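PDB 2B6C: 6-O-methylguanine DNA methyltransferase from Enterococcus faecalis, which is predicted to be an AlkD-like DNA alkylation repair enzyme, probably acting on alkylated bases, although its activity remains unproven. Local coordinates for residues A62-T67 with Y73-L78; V92-Y97 with D108-F113; Y166-E171 with E200-P205; W181-Y186 with Q192-L197. All blocks are in the same frame, centred on the assembly; numbering follows the deposited sequence. Where two conformers were deposited one is given.

Contact 1 of 4, residues A62-T67 with Y73-L78; sequences AYYQKT and YVAIDL
Tyr63 and Tyr64, consecutive residues late in helix 53-65, divide between them the face that helix 69-81 offers at Ala75. The small side chain of Ala75 is consistent with the close approach of the backbones: the CA atoms of Tyr63 and Ala75 are 5.3 Å apart. Ala75 CB is met from both tyrosines, lying 4.0 Å from Tyr63 CB and 3.8 Å from Tyr64 CD1.

Tyr63 buries more of its surface here than any other residue of the pair. Its CG stands anti to the carbonyl carbon (chi1 -78°), a torsion that places one face of the ring under Val74 CG1. The methyl sits over that face in a CH-pi contact, 4.0 Å from the ring centroid and 17° off the normal. Leu78, one helical turn further on, brings CD1 to 3.8 Å from Tyr63 CD2, its side chain crossing that of the tyrosine at about a right angle.

Tyr64 behaves differently. With CG anti to the backbone N (chi1 -153°), the ring presents its rim: Ala75 CB lies at the edge, in the ring plane, and Ile76 CD1 also approaches near that plane, 4.3 Å from Tyr64 CE1. The hydroxyls leave this apolar seam, Tyr63 OH pairing with Leu7 N and Tyr64 OH with Gln100 O.

The contact joins the consecutive helices 53-65 and 69-81 of this all-helical chain. Helix 34-48 borders it through Leu44 on Tyr63 and Leu45 on Leu78, while helix 104-120 packs Ser106 against Tyr64 and Ile76.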
# COMPACT_ATOMS: atom_id res chain seq x y z
N ALA B 62 -0.12 3.07 -23.26
CA ALA B 62 1.09 2.88 -24.10
C ALA B 62 1.81 1.53 -23.91
O ALA B 62 2.14 0.89 -24.90
CB ALA B 62 2.06 4.06 -23.96
N TYR B 63 2.01 1.08 -22.66
CA TYR B 63 2.61 -0.26 -22.44
C TYR B 63 1.72 -1.40 -22.98
O TYR B 63 2.23 -2.39 -23.51
CB TYR B 63 2.95 -0.49 -20.96
CG TYR B 63 4.22 0.23 -20.54
CD1 TYR B 63 5.47 -0.28 -20.86
CD2 TYR B 63 4.17 1.41 -19.81
CE1 TYR B 63 6.64 0.38 -20.51
CE2 TYR B 63 5.30 2.09 -19.45
CZ TYR B 63 6.55 1.57 -19.80
OH TYR B 63 7.69 2.23 -19.42
N TYR B 64 0.40 -1.26 -22.84
CA TYR B 64 -0.50 -2.32 -23.27
C TYR B 64 -0.44 -2.47 -24.78
O TYR B 64 -0.54 -3.56 -25.31
CB TYR B 64 -1.94 -2.06 -22.81
CG TYR B 64 -2.73 -3.35 -22.64
CD1 TYR B 64 -2.61 -4.10 -21.47
CD2 TYR B 64 -3.54 -3.84 -23.67
CE1 TYR B 64 -3.30 -5.28 -21.31
CE2 TYR B 64 -4.26 -5.06 -23.52
CZ TYR B 64 -4.14 -5.75 -22.34
OH TYR B 64 -4.82 -6.95 -22.15
N GLN B 65 -0.22 -1.36 -25.48
CA GLN B 65 -0.22 -1.42 -26.94
C GLN B 65 1.17 -1.74 -27.55
O GLN B 65 1.27 -1.92 -28.76
CB GLN B 65 -0.87 -0.15 -27.52
CG GLN B 65 -2.30 0.19 -26.95
CD GLN B 65 -3.35 -0.97 -27.03
OE1 GLN B 65 -3.28 -1.86 -27.89
NE2 GLN B 65 -4.35 -0.93 -26.12
N LYS B 66 2.21 -1.86 -26.73
CA LYS B 66 3.51 -2.32 -27.22
C LYS B 66 3.40 -3.79 -27.67
O LYS B 66 2.53 -4.51 -27.21
CB LYS B 66 4.60 -2.12 -26.15
CG LYS B 66 5.01 -0.65 -25.96
CD LYS B 66 6.05 -0.36 -24.85
CE LYS B 66 7.49 -0.76 -25.25
NZ LYS B 66 8.09 -0.05 -26.48
N THR B 67 4.33 -4.22 -28.53
CA THR B 67 4.25 -5.49 -29.21
C THR B 67 4.42 -6.69 -28.32
O THR B 67 3.61 -7.62 -28.36
CB THR B 67 5.28 -5.55 -30.36
OG1 THR B 67 4.87 -4.62 -31.35
CG2 THR B 67 5.34 -6.96 -30.98
N TYR B 73 2.07 -7.16 -19.34
CA TYR B 73 2.25 -7.54 -17.93
C TYR B 73 2.69 -6.33 -17.13
O TYR B 73 2.25 -6.15 -15.99
CB TYR B 73 3.28 -8.65 -17.73
CG TYR B 73 3.03 -9.96 -18.45
CD1 TYR B 73 1.73 -10.36 -18.81
CD2 TYR B 73 4.10 -10.85 -18.73
CE1 TYR B 73 1.50 -11.56 -19.45
CE2 TYR B 73 3.89 -12.06 -19.38
CZ TYR B 73 2.58 -12.42 -19.72
OH TYR B 73 2.36 -13.64 -20.34
N VAL B 74 3.58 -5.51 -17.73
CA VAL B 74 3.96 -4.22 -17.19
C VAL B 74 2.77 -3.29 -17.02
O VAL B 74 2.57 -2.75 -15.94
CB VAL B 74 5.12 -3.51 -17.98
CG1 VAL B 74 5.33 -2.07 -17.44
CG2 VAL B 74 6.38 -4.33 -17.87
N ALA B 75 1.95 -3.13 -18.07
CA ALA B 75 0.72 -2.36 -17.96
C ALA B 75 -0.19 -2.76 -16.78
O ALA B 75 -0.67 -1.89 -16.03
CB ALA B 75 -0.08 -2.40 -19.28
N ILE B 76 -0.43 -4.05 -16.63
CA ILE B 76 -1.34 -4.54 -15.57
C ILE B 76 -0.70 -4.34 -14.18
O ILE B 76 -1.40 -4.02 -13.21
CB ILE B 76 -1.79 -6.01 -15.80
CG1 ILE B 76 -2.44 -6.11 -17.18
CG2 ILE B 76 -2.79 -6.43 -14.68
CD1 ILE B 76 -2.75 -7.54 -17.73
N ASP B 77 0.63 -4.48 -14.10
CA ASP B 77 1.36 -4.18 -12.85
C ASP B 77 1.22 -2.69 -12.49
O ASP B 77 1.10 -2.36 -11.33
CB ASP B 77 2.86 -4.55 -12.94
CG ASP B 77 3.12 -6.02 -12.68
OD1 ASP B 77 2.21 -6.76 -12.19
OD2 ASP B 77 4.26 -6.46 -12.98
N LEU B 78 1.24 -1.81 -13.48
CA LEU B 78 1.02 -0.39 -13.21
C LEU B 78 -0.34 -0.12 -12.57
O LEU B 78 -0.47 0.69 -11.63
CB LEU B 78 1.17 0.47 -14.48
CG LEU B 78 2.61 0.63 -14.96
CD1 LEU B 78 2.63 1.18 -16.39
CD2 LEU B 78 3.38 1.59 -14.05

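Contact 2 of 4, residues V92-Y97 with D108-F113; sequences VAFKAY and DAWRKF. With SO4 (sulfate ion), chain I.
Phe94 and Tyr97 meet Trp110 and Phe113 in a cluster of four aromatic residues, a compact example of how one interface can use several ring geometries at once. One pair is edge-to-face: Phe113 turns its edge to the face of Phe94, with centroids 5.0 Å apart and planes at 64°. Phe113 CZ lies 3.7 Å from Phe94 CD2, placed there by a CG anti to the backbone N (chi1 171°).

Trp110 makes two further ring pairings of other geometry. Toward Tyr97 the planes are nearly parallel, only 16° apart, but they have slid past each other and overlap little, the tyrosine ring lying 5.2 Å from the six-membered ring by centroids. Toward Phe94 the relation is oblique, Trp110 CZ3 touching Phe94 CD1 at 3.7 Å.

A contact of CB with a ring adds to these. Tyr97 CB sits above one face of the indole, toward its rim, and comes within 3.3 Å of Trp110 CZ2.

Lys95 takes no part in the cluster. It leaves the segment on the side away from helix 104-120, and its NZ gives a 2.9 Å hydrogen bond to O3 of a sulfate ion, probably from the crystallisation liquor, that Glu136 N, Asn137 N and Asn140 ND2 also hold.

Dispersion and ring-edge electrostatics probably dominate where helix 88-94 and the 3-10 segment 95-97 that follows meet helix 104-120. The polar groups of the cluster find partners outside the contact: the buried indole NE1 is hydrogen-bonded to Tyr64 OH, and Tyr97 OH to Glu61 OE1.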
# COMPACT_ATOMS: atom_id res chain seq x y z
N VAL B 92 -14.22 0.94 -13.83
CA VAL B 92 -15.16 0.50 -14.88
C VAL B 92 -14.51 0.65 -16.26
O VAL B 92 -14.74 -0.18 -17.12
CB VAL B 92 -16.51 1.26 -14.79
CG1 VAL B 92 -17.45 0.91 -15.95
CG2 VAL B 92 -17.20 0.96 -13.46
N ALA B 93 -13.69 1.69 -16.47
CA ALA B 93 -13.07 1.94 -17.79
C ALA B 93 -11.98 0.90 -18.08
O ALA B 93 -11.76 0.54 -19.25
CB ALA B 93 -12.52 3.39 -17.91
N PHE B 94 -11.35 0.37 -17.04
CA PHE B 94 -10.37 -0.71 -17.25
C PHE B 94 -10.97 -2.01 -17.83
O PHE B 94 -10.24 -2.83 -18.38
CB PHE B 94 -9.60 -1.07 -15.98
CG PHE B 94 -8.46 -0.13 -15.64
CD1 PHE B 94 -7.27 -0.16 -16.37
CD2 PHE B 94 -8.56 0.73 -14.55
CE1 PHE B 94 -6.19 0.66 -16.00
CE2 PHE B 94 -7.50 1.57 -14.19
CZ PHE B 94 -6.31 1.53 -14.92
N LYS B 95 -12.28 -2.21 -17.71
CA LYS B 95 -12.91 -3.41 -18.26
C LYS B 95 -12.68 -3.51 -19.78
O LYS B 95 -12.60 -4.62 -20.31
CB LYS B 95 -14.42 -3.51 -17.90
CG LYS B 95 -15.19 -4.51 -18.80
CD LYS B 95 -16.54 -4.97 -18.28
CE LYS B 95 -17.23 -5.89 -19.31
NZ LYS B 95 -17.50 -5.14 -20.58
N ALA B 96 -12.54 -2.37 -20.46
CA ALA B 96 -12.23 -2.34 -21.88
C ALA B 96 -10.97 -3.14 -22.25
O ALA B 96 -10.84 -3.59 -23.39
CB ALA B 96 -12.15 -0.88 -22.45
N TYR B 97 -10.04 -3.31 -21.31
CA TYR B 97 -8.79 -4.04 -21.58
C TYR B 97 -8.93 -5.56 -21.50
O TYR B 97 -8.13 -6.27 -22.10
CB TYR B 97 -7.69 -3.64 -20.60
CG TYR B 97 -7.07 -2.28 -20.82
CD1 TYR B 97 -6.19 -2.06 -21.87
CD2 TYR B 97 -7.34 -1.22 -19.95
CE1 TYR B 97 -5.59 -0.80 -22.07
CE2 TYR B 97 -6.76 0.04 -20.13
CZ TYR B 97 -5.89 0.25 -21.19
OH TYR B 97 -5.30 1.50 -21.37
N ASP B 108 -6.32 -13.32 -16.24
CA ASP B 108 -6.13 -13.66 -14.84
C ASP B 108 -5.37 -12.55 -14.12
O ASP B 108 -5.65 -12.27 -12.97
CB ASP B 108 -5.41 -15.02 -14.65
CG ASP B 108 -6.26 -16.21 -15.09
OD1 ASP B 108 -7.48 -16.06 -15.33
OD2 ASP B 108 -5.69 -17.34 -15.19
N ALA B 109 -4.39 -11.94 -14.79
CA ALA B 109 -3.76 -10.71 -14.22
C ALA B 109 -4.78 -9.57 -14.06
O ALA B 109 -4.81 -8.93 -13.00
CB ALA B 109 -2.54 -10.26 -15.03
N TRP B 110 -5.61 -9.30 -15.07
CA TRP B 110 -6.71 -8.31 -14.91
C TRP B 110 -7.68 -8.69 -13.78
O TRP B 110 -8.13 -7.82 -13.03
CB TRP B 110 -7.54 -8.09 -16.19
CG TRP B 110 -6.85 -7.23 -17.20
CD1 TRP B 110 -6.50 -7.58 -18.49
CD2 TRP B 110 -6.44 -5.87 -17.02
NE1 TRP B 110 -5.89 -6.51 -19.11
CE2 TRP B 110 -5.84 -5.45 -18.24
CE3 TRP B 110 -6.53 -4.95 -15.95
CZ2 TRP B 110 -5.30 -4.16 -18.42
CZ3 TRP B 110 -6.01 -3.65 -16.13
CH2 TRP B 110 -5.39 -3.28 -17.37
N ARG B 111 -8.00 -9.98 -13.66
CA ARG B 111 -8.92 -10.45 -12.64
C ARG B 111 -8.38 -10.11 -11.24
O ARG B 111 -9.14 -9.64 -10.37
CB ARG B 111 -9.19 -11.96 -12.78
CG ARG B 111 -10.05 -12.53 -11.60
CD ARG B 111 -9.15 -13.09 -10.49
NE ARG B 111 -8.45 -14.27 -10.99
CZ ARG B 111 -7.39 -14.82 -10.42
NH1 ARG B 111 -6.91 -14.29 -9.30
NH2 ARG B 111 -6.82 -15.90 -10.94
N LYS B 112 -7.08 -10.33 -11.06
CA LYS B 112 -6.37 -9.93 -9.85
C LYS B 112 -6.48 -8.45 -9.56
O LYS B 112 -6.69 -8.08 -8.43
CB LYS B 112 -4.90 -10.35 -9.88
CG LYS B 112 -4.74 -11.80 -9.65
CD LYS B 112 -3.30 -12.30 -9.93
CE LYS B 112 -3.30 -13.73 -10.49
NZ LYS B 112 -2.01 -14.46 -10.26
N PHE B 113 -6.35 -7.60 -10.58
CA PHE B 113 -6.61 -6.18 -10.42
C PHE B 113 -8.04 -5.88 -9.93
O PHE B 113 -8.21 -5.12 -8.94
CB PHE B 113 -6.30 -5.41 -11.71
CG PHE B 113 -6.75 -3.99 -11.67
CD1 PHE B 113 -6.04 -3.03 -10.91
CD2 PHE B 113 -7.89 -3.59 -12.36
CE1 PHE B 113 -6.45 -1.70 -10.88
CE2 PHE B 113 -8.32 -2.29 -12.33
CZ PHE B 113 -7.59 -1.32 -11.59
S SO4 I . -19.04 -7.85 -23.35
O1 SO4 I . -18.61 -6.86 -24.34
O2 SO4 I . -20.50 -8.10 -23.47
O3 SO4 I . -18.84 -7.28 -22.01
O4 SO4 I . -18.27 -9.09 -23.54

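Contact 3 of 4, residues Y166-E171 with E200-P205; sequences YDRTTE and ELVLSP
Arg168 reaches from one inter-helix loop to Val202 in another, a loop-to-loop contact that ties the turn between helices 157-166 and 173-186 to the linker between helices 191-200 and 205-211. Two polar bridges of different length support it.

The direct one is a hydrogen bond from Arg168 NH1 to Val202 O, 2.8 Å long with an N-H...O angle of 156°. The carbonyl oxygen lies at the edge of the guanidinium, almost in its plane, and the donor in turn lies in the carbonyl plane on a lone pair. A side chain extended as far as CD and then bent at chi3 (69°) swings NH1 into this position. On the way its methylenes brush apolar neighbours: CD lies 4.1 Å from Leu201 CB, and CG 4.2 Å from Leu203 CD2.

The second bridge uses water, which donates to Arg168 O and accepts from Ser204 N. Arg168 itself lies in a type I turn, Asp167 to Thr170, closed by Thr170 N to Asp167 O, with Thr170 OG1 bonded to Asp167 OD2 at 2.6 Å.

Ser204, the N-cap of helix 205-211, caps Ala207 N with its OG, which also bonds Gln176 OE1. The loops are thus joined largely through main-chain polar groups: Val202 O is met by the guanidinium, while Arg168 O and Ser204 N share a water, leaving the hydrophobic contribution modest.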
# COMPACT_ATOMS: atom_id res chain seq x y z
N TYR B 166 -24.97 -19.63 -14.79
CA TYR B 166 -24.95 -19.07 -16.13
C TYR B 166 -24.08 -19.86 -17.11
O TYR B 166 -24.46 -20.04 -18.26
CB TYR B 166 -24.47 -17.62 -16.07
CG TYR B 166 -24.61 -16.89 -17.39
CD1 TYR B 166 -25.79 -16.18 -17.71
CD2 TYR B 166 -23.57 -16.90 -18.33
CE1 TYR B 166 -25.92 -15.52 -18.94
CE2 TYR B 166 -23.69 -16.24 -19.54
CZ TYR B 166 -24.85 -15.56 -19.85
OH TYR B 166 -24.93 -14.90 -21.06
N ASP B 167 -22.90 -20.28 -16.66
CA ASP B 167 -21.95 -20.95 -17.54
C ASP B 167 -21.88 -22.43 -17.27
O ASP B 167 -20.94 -23.08 -17.70
CB ASP B 167 -20.54 -20.35 -17.36
CG ASP B 167 -20.27 -19.22 -18.31
OD1 ASP B 167 -19.95 -18.11 -17.85
OD2 ASP B 167 -20.45 -19.43 -19.52
N ARG B 168 -22.82 -22.95 -16.49
CA ARG B 168 -22.78 -24.38 -16.11
C ARG B 168 -22.47 -25.36 -17.28
O ARG B 168 -21.63 -26.26 -17.14
CB ARG B 168 -24.06 -24.79 -15.35
CG ARG B 168 -24.07 -26.26 -14.87
CD ARG B 168 -25.40 -26.64 -14.21
NE ARG B 168 -26.51 -26.70 -15.18
CZ ARG B 168 -26.76 -27.75 -15.98
NH1 ARG B 168 -25.98 -28.83 -15.96
NH2 ARG B 168 -27.79 -27.70 -16.82
N THR B 169 -23.14 -25.15 -18.42
CA THR B 169 -23.07 -26.04 -19.58
C THR B 169 -22.19 -25.49 -20.71
O THR B 169 -22.15 -26.06 -21.81
CB THR B 169 -24.48 -26.28 -20.18
OG1 THR B 169 -24.98 -25.06 -20.74
CG2 THR B 169 -25.43 -26.77 -19.11
N THR B 170 -21.52 -24.37 -20.45
CA THR B 170 -20.59 -23.79 -21.42
C THR B 170 -19.43 -24.76 -21.69
O THR B 170 -18.78 -25.22 -20.77
CB THR B 170 -20.08 -22.43 -20.95
OG1 THR B 170 -21.22 -21.57 -20.76
CG2 THR B 170 -19.13 -21.80 -21.97
N GLU B 171 -19.20 -25.06 -22.96
CA GLU B 171 -18.21 -26.02 -23.43
C GLU B 171 -16.76 -25.56 -23.19
O GLU B 171 -15.84 -26.37 -22.97
CB GLU B 171 -18.41 -26.21 -24.94
CG GLU B 171 -19.87 -26.04 -25.43
CD GLU B 171 -20.35 -24.57 -25.57
OE1 GLU B 171 -19.55 -23.70 -25.99
OE2 GLU B 171 -21.54 -24.31 -25.28
N GLU B 200 -26.35 -29.86 -5.95
CA GLU B 200 -27.52 -29.21 -6.53
C GLU B 200 -27.40 -29.12 -8.05
O GLU B 200 -28.36 -29.40 -8.78
CB GLU B 200 -27.68 -27.79 -5.98
CG GLU B 200 -28.99 -27.11 -6.33
CD GLU B 200 -29.13 -25.73 -5.71
OE1 GLU B 200 -28.50 -25.50 -4.63
OE2 GLU B 200 -29.85 -24.87 -6.29
N LEU B 201 -26.23 -28.72 -8.51
CA LEU B 201 -25.98 -28.51 -9.92
C LEU B 201 -25.26 -29.71 -10.53
O LEU B 201 -24.44 -30.36 -9.85
CB LEU B 201 -25.13 -27.24 -10.13
CG LEU B 201 -25.64 -25.92 -9.52
CD1 LEU B 201 -24.72 -24.71 -9.94
CD2 LEU B 201 -27.12 -25.66 -9.90
N VAL B 202 -25.55 -29.99 -11.79
CA VAL B 202 -24.74 -30.97 -12.53
C VAL B 202 -23.62 -30.25 -13.29
O VAL B 202 -23.83 -29.68 -14.36
CB VAL B 202 -25.60 -31.88 -13.45
CG1 VAL B 202 -24.72 -32.82 -14.30
CG2 VAL B 202 -26.58 -32.71 -12.58
N LEU B 203 -22.44 -30.28 -12.70
CA LEU B 203 -21.27 -29.57 -13.21
C LEU B 203 -20.50 -30.45 -14.18
O LEU B 203 -20.62 -31.66 -14.13
CB LEU B 203 -20.36 -29.13 -12.06
CG LEU B 203 -20.94 -28.13 -11.07
CD1 LEU B 203 -19.93 -27.90 -9.92
CD2 LEU B 203 -21.38 -26.80 -11.75
N SER B 204 -19.70 -29.85 -15.05
CA SER B 204 -18.87 -30.60 -15.98
C SER B 204 -17.90 -31.50 -15.20
O SER B 204 -17.56 -31.17 -14.05
CB SER B 204 -18.07 -29.62 -16.86
OG SER B 204 -17.05 -28.98 -16.10
N PRO B 205 -17.48 -32.66 -15.78
CA PRO B 205 -16.44 -33.47 -15.11
C PRO B 205 -15.21 -32.63 -14.68
O PRO B 205 -14.69 -32.82 -13.57
CB PRO B 205 -16.05 -34.51 -16.18
CG PRO B 205 -17.28 -34.69 -16.97
CD PRO B 205 -17.94 -33.31 -17.03
O HOH W 1 -20.17 -27.02 -14.96

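Contact 4 of 4, residues W181-Y186 with Q192-L197; sequences WSLRQY and QWVEEL. With SO4 (sulfate ion), chain J.
On the helical turn that brings Trp193 and Val194 against Tyr186, a side-chain hydrogen bond runs from Gln192 NE2 to Glu196 OE2 at 3.1 Å. It spans one turn of helix 191-200, and the donor comes from above the carboxylate plane.

Across the interface the bonding is apolar. Tyr186 directs its edge at the face of the Trp193 six-membered ring in an offset edge-to-face pair, with centroids 5.2 Å apart and planes at 72°. The closest approach is Tyr186 CE2 to Trp193 CE3, 3.4 Å. Both residues hold CG anti to the backbone N (chi1 -168° for the tyrosine), and their side chains cross at about a right angle. Beyond the ring, Tyr186 OH is hydrogen-bonded to Gln157 OE1.

Val194 sets both its methyls against the backbone of the other helix, CG1 and CG2 each lying 3.7 Å from Leu183 O. CG2 also reaches Tyr186 CD2 at 3.8 Å, and CG1 also reaches Leu183 CB at 4.0 Å. A looser contact, Leu183 CD2 to Trp193 CZ3 at 4.3 Å, extends the seam.

Arg184 points away from all this, its extended chain taking NE to a sulfate ion in bonds of weak geometry; Tyr214 OH holds the same ion and Glu210 forms a salt bridge with the guanidinium.

The short axes approach to 9.6 Å and run roughly antiparallel. Two consecutive helices joined by a short link make an antiparallel helix pair, consistent with the HEAT-like helical stacking known in AlkD-like proteins.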
# COMPACT_ATOMS: atom_id res chain seq x y z
N TRP B 181 -12.01 -23.70 -10.31
CA TRP B 181 -11.21 -22.83 -9.44
C TRP B 181 -12.04 -22.03 -8.44
O TRP B 181 -11.63 -21.84 -7.29
CB TRP B 181 -10.45 -21.82 -10.29
CG TRP B 181 -9.06 -22.23 -10.77
CD1 TRP B 181 -8.44 -23.48 -10.66
CD2 TRP B 181 -8.12 -21.39 -11.47
NE1 TRP B 181 -7.16 -23.43 -11.22
CE2 TRP B 181 -6.95 -22.17 -11.74
CE3 TRP B 181 -8.17 -20.04 -11.91
CZ2 TRP B 181 -5.82 -21.63 -12.42
CZ3 TRP B 181 -7.06 -19.51 -12.60
CH2 TRP B 181 -5.89 -20.31 -12.84
N SER B 182 -13.19 -21.51 -8.88
CA SER B 182 -14.00 -20.67 -7.99
C SER B 182 -14.54 -21.53 -6.84
O SER B 182 -14.62 -21.07 -5.70
CB SER B 182 -15.13 -19.95 -8.73
OG SER B 182 -16.22 -20.84 -8.92
N LEU B 183 -14.82 -22.81 -7.13
CA LEU B 183 -15.33 -23.75 -6.13
C LEU B 183 -14.22 -24.26 -5.23
O LEU B 183 -14.38 -24.27 -4.00
CB LEU B 183 -16.11 -24.89 -6.78
CG LEU B 183 -17.41 -24.40 -7.42
CD1 LEU B 183 -17.98 -25.45 -8.36
CD2 LEU B 183 -18.44 -23.91 -6.38
N ARG B 184 -13.09 -24.63 -5.83
CA ARG B 184 -11.88 -25.00 -5.11
C ARG B 184 -11.46 -23.96 -4.06
O ARG B 184 -11.28 -24.31 -2.90
CB ARG B 184 -10.74 -25.25 -6.09
CG ARG B 184 -9.46 -25.78 -5.52
CD ARG B 184 -8.54 -25.87 -6.68
NE ARG B 184 -7.33 -26.61 -6.44
CZ ARG B 184 -7.00 -27.77 -7.01
NH1 ARG B 184 -7.83 -28.42 -7.82
NH2 ARG B 184 -5.83 -28.31 -6.73
N GLN B 185 -11.34 -22.70 -4.48
CA GLN B 185 -10.94 -21.62 -3.56
C GLN B 185 -11.95 -21.37 -2.46
O GLN B 185 -11.59 -21.23 -1.27
CB GLN B 185 -10.74 -20.30 -4.33
CG GLN B 185 -9.41 -20.19 -5.08
CD GLN B 185 -8.22 -20.35 -4.14
OE1 GLN B 185 -7.50 -21.33 -4.21
NE2 GLN B 185 -8.01 -19.35 -3.27
N TYR B 186 -13.22 -21.27 -2.86
CA TYR B 186 -14.25 -21.01 -1.87
C TYR B 186 -14.43 -22.17 -0.86
O TYR B 186 -14.74 -21.92 0.32
CB TYR B 186 -15.57 -20.57 -2.51
CG TYR B 186 -16.54 -20.04 -1.49
CD1 TYR B 186 -16.13 -19.09 -0.53
CD2 TYR B 186 -17.88 -20.47 -1.48
CE1 TYR B 186 -17.01 -18.60 0.43
CE2 TYR B 186 -18.78 -19.98 -0.51
CZ TYR B 186 -18.33 -19.04 0.43
OH TYR B 186 -19.21 -18.56 1.37
N GLN B 192 -19.06 -26.72 3.26
CA GLN B 192 -20.50 -27.12 3.24
C GLN B 192 -21.24 -26.46 2.05
O GLN B 192 -21.90 -27.17 1.26
CB GLN B 192 -21.25 -26.85 4.56
CG GLN B 192 -22.80 -27.03 4.40
CD GLN B 192 -23.68 -26.81 5.65
OE1 GLN B 192 -23.23 -26.88 6.81
NE2 GLN B 192 -24.97 -26.58 5.40
N TRP B 193 -21.17 -25.13 1.95
CA TRP B 193 -21.79 -24.42 0.83
C TRP B 193 -21.30 -24.98 -0.52
O TRP B 193 -22.10 -25.22 -1.42
CB TRP B 193 -21.55 -22.89 0.93
CG TRP B 193 -22.30 -22.09 -0.10
CD1 TRP B 193 -23.51 -21.49 0.07
CD2 TRP B 193 -21.90 -21.81 -1.45
NE1 TRP B 193 -23.89 -20.86 -1.09
CE2 TRP B 193 -22.92 -21.03 -2.04
CE3 TRP B 193 -20.78 -22.15 -2.23
CZ2 TRP B 193 -22.86 -20.58 -3.37
CZ3 TRP B 193 -20.71 -21.68 -3.56
CH2 TRP B 193 -21.75 -20.89 -4.11
N VAL B 194 -19.99 -25.20 -0.68
CA VAL B 194 -19.48 -25.77 -1.92
C VAL B 194 -20.05 -27.18 -2.19
O VAL B 194 -20.48 -27.46 -3.32
CB VAL B 194 -17.91 -25.69 -2.06
CG1 VAL B 194 -17.42 -26.36 -3.35
CG2 VAL B 194 -17.47 -24.21 -2.05
N GLU B 195 -20.09 -28.04 -1.16
CA GLU B 195 -20.70 -29.38 -1.20
C GLU B 195 -22.15 -29.33 -1.70
O GLU B 195 -22.55 -30.07 -2.59
CB GLU B 195 -20.71 -30.01 0.21
CG GLU B 195 -19.37 -30.50 0.80
CD GLU B 195 -19.30 -32.01 0.93
OE1 GLU B 195 -18.38 -32.54 1.59
OE2 GLU B 195 -20.18 -32.67 0.35
N GLU B 196 -22.95 -28.47 -1.05
CA GLU B 196 -24.37 -28.30 -1.40
C GLU B 196 -24.56 -27.89 -2.85
O GLU B 196 -25.29 -28.56 -3.58
CB GLU B 196 -25.07 -27.34 -0.46
CG GLU B 196 -25.21 -27.89 0.91
CD GLU B 196 -25.75 -26.89 1.91
OE1 GLU B 196 -25.51 -25.67 1.80
OE2 GLU B 196 -26.43 -27.36 2.83
N LEU B 197 -23.86 -26.83 -3.28
CA LEU B 197 -23.94 -26.37 -4.65
C LEU B 197 -23.61 -27.48 -5.65
O LEU B 197 -24.35 -27.70 -6.61
CB LEU B 197 -23.02 -25.16 -4.84
CG LEU B 197 -23.16 -24.34 -6.12
CD1 LEU B 197 -22.44 -25.03 -7.29
CD2 LEU B 197 -24.62 -24.05 -6.43
S SO4 J . -4.33 -24.94 -5.05
O1 SO4 J . -3.00 -25.39 -4.68
O2 SO4 J . -4.70 -25.54 -6.33
O3 SO4 J . -4.28 -23.49 -5.20
O4 SO4 J . -5.31 -25.33 -4.05

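In the fold
Contacts 1 and 2 adjoin near one end of the helical array, with centres 12 Å apart; Tyr64 OH and Trp110 NE1 lie at 3.2 Å in a probable hydrogen bond, and Ile76 CD1 packs on the indole. Contacts 3 and 4 form a second pair toward the other end, 13 Å between centres, where Leu203 CD1 touches Leu183 CD1 at 3.5 Å. Contact 4 lies, in sequence, between the two loops of contact 3. The pairs stand well apart, contacts 1 and 4 being 34 Å centre to centre, yet Trp181 reaches Asp108, linking contacts 2 and 4. The sulfates, probably crystallisation-derived, are held by Lys95 and Arg184, which point away from the interfaces; no catalytic site is established.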